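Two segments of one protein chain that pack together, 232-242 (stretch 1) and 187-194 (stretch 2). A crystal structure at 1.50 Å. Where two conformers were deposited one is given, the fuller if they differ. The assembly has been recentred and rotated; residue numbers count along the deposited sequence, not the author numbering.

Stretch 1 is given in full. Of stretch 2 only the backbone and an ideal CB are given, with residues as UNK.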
# COMPACT_ATOMS: atom_id res chain seq x y z
N ARG A 232 -2.44 -10.82 -15.93
CA ARG A 232 -1.41 -11.83 -15.79
C ARG A 232 -0.13 -11.23 -15.22
O ARG A 232 0.48 -11.82 -14.33
CB ARG A 232 -1.10 -12.51 -17.14
CG ARG A 232 0.11 -13.45 -17.11
CD ARG A 232 0.47 -14.03 -18.51
NE ARG A 232 0.65 -13.01 -19.54
CZ ARG A 232 1.75 -12.29 -19.75
NH1 ARG A 232 2.84 -12.44 -18.99
NH2 ARG A 232 1.79 -11.40 -20.74
N ILE A 233 0.30 -10.11 -15.79
CA ILE A 233 1.52 -9.43 -15.35
C ILE A 233 1.45 -9.04 -13.86
O ILE A 233 2.38 -9.33 -13.10
CB ILE A 233 1.80 -8.21 -16.22
CG1 ILE A 233 2.33 -8.68 -17.57
CG2 ILE A 233 2.81 -7.26 -15.57
CD1 ILE A 233 2.23 -7.64 -18.64
N VAL A 234 0.34 -8.45 -13.44
CA VAL A 234 0.14 -8.11 -12.03
C VAL A 234 0.16 -9.36 -11.13
O VAL A 234 0.83 -9.35 -10.09
CB VAL A 234 -1.12 -7.27 -11.83
CG1 VAL A 234 -1.37 -7.01 -10.33
CG2 VAL A 234 -1.00 -5.95 -12.60
N LYS A 235 -0.47 -10.47 -11.54
CA LYS A 235 -0.36 -11.72 -10.77
C LYS A 235 1.07 -12.26 -10.71
O LYS A 235 1.52 -12.71 -9.67
CB LYS A 235 -1.24 -12.82 -11.38
CG LYS A 235 -2.71 -12.65 -11.13
CD LYS A 235 -3.12 -13.52 -9.95
CE LYS A 235 -4.56 -13.36 -9.61
NZ LYS A 235 -4.93 -14.25 -8.45
N GLU A 236 1.77 -12.22 -11.85
CA GLU A 236 3.17 -12.63 -11.88
C GLU A 236 3.98 -11.76 -10.93
O GLU A 236 4.90 -12.25 -10.26
CB GLU A 236 3.78 -12.52 -13.29
CG GLU A 236 3.22 -13.48 -14.31
CD GLU A 236 3.66 -13.17 -15.73
OE1 GLU A 236 4.27 -12.09 -15.98
OE2 GLU A 236 3.37 -14.00 -16.61
N ASN A 237 3.66 -10.46 -10.92
CA ASN A 237 4.38 -9.53 -10.07
C ASN A 237 4.14 -9.82 -8.59
O ASN A 237 5.09 -9.81 -7.81
CB ASN A 237 4.01 -8.09 -10.40
CG ASN A 237 4.50 -7.65 -11.77
OD1 ASN A 237 5.31 -8.34 -12.43
ND2 ASN A 237 4.01 -6.50 -12.20
N VAL A 238 2.90 -10.15 -8.21
CA VAL A 238 2.63 -10.53 -6.82
C VAL A 238 3.39 -11.80 -6.46
O VAL A 238 3.99 -11.87 -5.38
CB VAL A 238 1.11 -10.67 -6.54
CG1 VAL A 238 0.86 -11.26 -5.12
CG2 VAL A 238 0.43 -9.33 -6.67
N SER A 239 3.43 -12.80 -7.35
CA SER A 239 4.22 -14.00 -7.08
C SER A 239 5.68 -13.67 -6.83
O SER A 239 6.29 -14.18 -5.87
CB SER A 239 4.12 -15.03 -8.21
OG SER A 239 2.77 -15.26 -8.56
N ARG A 240 6.26 -12.80 -7.67
CA ARG A 240 7.66 -12.44 -7.54
C ARG A 240 7.92 -11.66 -6.26
O ARG A 240 8.89 -11.88 -5.56
CB ARG A 240 8.11 -11.64 -8.76
CG ARG A 240 9.57 -11.30 -8.75
CD ARG A 240 10.08 -10.87 -10.15
NE ARG A 240 9.85 -9.46 -10.43
CZ ARG A 240 10.55 -8.46 -9.89
NH1 ARG A 240 11.54 -8.69 -9.02
NH2 ARG A 240 10.28 -7.21 -10.24
N LEU A 241 6.99 -10.76 -5.94
CA LEU A 241 7.03 -9.98 -4.71
C LEU A 241 7.09 -10.88 -3.48
O LEU A 241 7.91 -10.68 -2.59
CB LEU A 241 5.79 -9.08 -4.60
CG LEU A 241 5.63 -8.27 -3.31
CD1 LEU A 241 6.66 -7.12 -3.28
CD2 LEU A 241 4.20 -7.77 -3.18
N LEU A 242 6.20 -11.86 -3.44
CA LEU A 242 6.21 -12.84 -2.34
C LEU A 242 7.51 -13.65 -2.25
O LEU A 242 7.89 -14.11 -1.18
CB LEU A 242 5.02 -13.78 -2.51
CG LEU A 242 3.68 -13.09 -2.28
CD1 LEU A 242 2.53 -13.96 -2.76
CD2 LEU A 242 3.49 -12.69 -0.80
N UNK A 187 9.11 0.25 -14.20
CA UNK A 187 9.27 -1.07 -14.79
C UNK A 187 7.98 -1.87 -14.60
O UNK A 187 7.42 -1.89 -13.49
CB UNK A 187 10.46 -1.80 -14.17
N UNK A 188 7.51 -2.51 -15.67
CA UNK A 188 6.22 -3.20 -15.60
C UNK A 188 6.24 -4.36 -14.64
O UNK A 188 5.18 -4.73 -14.14
CB UNK A 188 5.81 -3.70 -16.99
N UNK A 189 7.42 -4.93 -14.38
CA UNK A 189 7.56 -6.05 -13.44
C UNK A 189 7.56 -5.63 -11.96
O UNK A 189 7.75 -6.47 -11.09
CB UNK A 189 8.86 -6.80 -13.75
N UNK A 190 7.33 -4.33 -11.70
CA UNK A 190 7.20 -3.83 -10.32
C UNK A 190 5.90 -3.05 -10.09
O UNK A 190 5.78 -2.32 -9.09
CB UNK A 190 8.39 -2.94 -9.98
N UNK A 191 4.93 -3.23 -10.98
CA UNK A 191 3.64 -2.55 -10.90
C UNK A 191 2.55 -3.47 -10.36
O UNK A 191 2.36 -4.59 -10.84
CB UNK A 191 3.24 -2.02 -12.28
N UNK A 192 1.89 -3.00 -9.30
CA UNK A 192 0.73 -3.67 -8.70
C UNK A 192 -0.44 -2.70 -8.82
O UNK A 192 -0.26 -1.50 -9.01
CB UNK A 192 0.98 -4.07 -7.24
N UNK A 193 -1.64 -3.23 -8.67
CA UNK A 193 -2.87 -2.44 -8.74
C UNK A 193 -3.46 -2.30 -7.32
O UNK A 193 -3.33 -3.20 -6.53
CB UNK A 193 -3.88 -3.09 -9.69
N UNK A 194 -4.13 -1.18 -7.06
CA UNK A 194 -4.80 -0.92 -5.76
C UNK A 194 -6.04 -0.06 -5.97
O UNK A 194 -6.21 0.50 -7.05
CB UNK A 194 -3.85 -0.23 -4.78

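Stretch 1 is helical throughout, and stretch 2 passes it with a short 3-10 turn followed by a strand. The helix and strand axes come within 7.8 Å, at 109° between their directions.

Position 187 has nothing of stretch 1 within 5.5 Å of its ideal CB. Its phi of -62° and psi of 133° would suit proline, but many other residues as well. The deposited residue is Pro187. Its carbonyl O accepts a backbone hydrogen bond from the N of position 190, 3.0 Å away.

At position 188 the CA-to-CB bond points sideways, and the ideal CB lies 4.9 Å from Ile233 CG2. Stretch 1 offers no charge close by, so a long polar chain or a small residue would fit. The backbone matters more: Asn237 ND2 donates a hydrogen bond to the O of 188 at 2.9 Å. The residue is Arg188. Its extended chain leads away from the helix and bonds elsewhere in the structure, while Ile233 CG2 packs 3.8 Å from Arg188 O.

Position 189 also points sideways. Its ideal CB is 3.8 Å from Arg240 NH2 and 4.1 Å from Asn237 OD1. A nearby guanidinium favours an acidic side chain, though asparagine or serine would be acceptable. The residue is Asp189. Arg240 NH2 donates to the backbone Asp189 O at 2.8 Å, near the plane of the guanidinium. The same NH2 forms only a long salt bridge with Asp189 OD1, at 3.9 Å.

At position 190 CA-to-CB points away from the helix, and the ideal CB is 4.7 Å from Arg240 NH2. The direction leaves room for many side chains, long ones included. The residue is Arg190. Its aliphatic CG lies 3.5 Å from Arg240 NH2, at the guanidinium edge, and its own NH1 bonds elsewhere in the structure.

Position 191 has extended angles and a sideways CB, 4.5 Å from Asn237 ND2. A beta-branched residue would suit the strand, but the helix asks chiefly for the carbonyl. The residue is Val191. Its O accepts from Asn237 ND2 at 2.9 Å, so this one amide nitrogen ties both the turn, through Arg188 O, and the strand to the helix.

Position 192 lies opposite an apolar surface. Its CA is 5.6 Å from Val234 CA, and its ideal CB is 4.9 Å from Val234 CG1 and 5.3 Å from Val238 CG2. That spacing leaves room for a medium-sized apolar chain: leucine, isoleucine or methionine. The residue is Leu192, with the largest area covered by the helix. Its end comes nearer: CD2 lies 3.7 Å from Val238 CG2, and CD1 lies 4.1 Å from Leu241 CD2.

At position 193 the sideways CB is 4.7 Å from Val234 CG1. Valine or threonine would suit the strand. The residue is Thr193; its OG1 sits 3.7 Å from Val234 CG1 and bonds elsewhere in the structure.

Position 194 is out of reach, so stretch 1 sets no preference. The residue is Glu194.

Stretch 2 187-194: PRDRVLTE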
# COMPACT_ATOMS: atom_id res chain seq x y z
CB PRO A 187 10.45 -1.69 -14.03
CG PRO A 187 10.75 -0.76 -12.94
CD PRO A 187 10.05 0.49 -13.09
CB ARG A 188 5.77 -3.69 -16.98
CG ARG A 188 5.45 -2.56 -17.92
CD ARG A 188 4.85 -3.05 -19.21
NE ARG A 188 4.67 -1.96 -20.17
CZ ARG A 188 4.25 -2.13 -21.42
NH1 ARG A 188 3.97 -3.35 -21.89
NH2 ARG A 188 4.09 -1.07 -22.21
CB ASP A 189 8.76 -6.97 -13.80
CG ASP A 189 10.09 -6.26 -13.83
OD1 ASP A 189 10.17 -5.07 -13.47
OD2 ASP A 189 11.10 -6.94 -14.19
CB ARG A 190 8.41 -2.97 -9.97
CG ARG A 190 9.68 -3.80 -9.71
CD ARG A 190 10.78 -2.97 -9.05
NE ARG A 190 11.82 -2.59 -9.98
CZ ARG A 190 12.72 -1.64 -9.76
NH1 ARG A 190 12.72 -0.95 -8.61
NH2 ARG A 190 13.63 -1.39 -10.70
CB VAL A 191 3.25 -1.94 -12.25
CG1 VAL A 191 1.87 -1.29 -12.21
CG2 VAL A 191 4.29 -0.89 -12.61
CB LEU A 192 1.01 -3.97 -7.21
CG LEU A 192 2.27 -4.77 -6.95
CD1 LEU A 192 2.56 -4.82 -5.47
CD2 LEU A 192 2.19 -6.18 -7.56
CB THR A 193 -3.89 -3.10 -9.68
OG1 THR A 193 -3.99 -4.50 -9.40
CG2 THR A 193 -3.47 -2.94 -11.16
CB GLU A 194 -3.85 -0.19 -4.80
CG GLU A 194 -3.50 1.26 -5.22
CD GLU A 194 -2.81 2.07 -4.11
OE1 GLU A 194 -1.81 1.59 -3.54
OE2 GLU A 194 -3.31 3.17 -3.79
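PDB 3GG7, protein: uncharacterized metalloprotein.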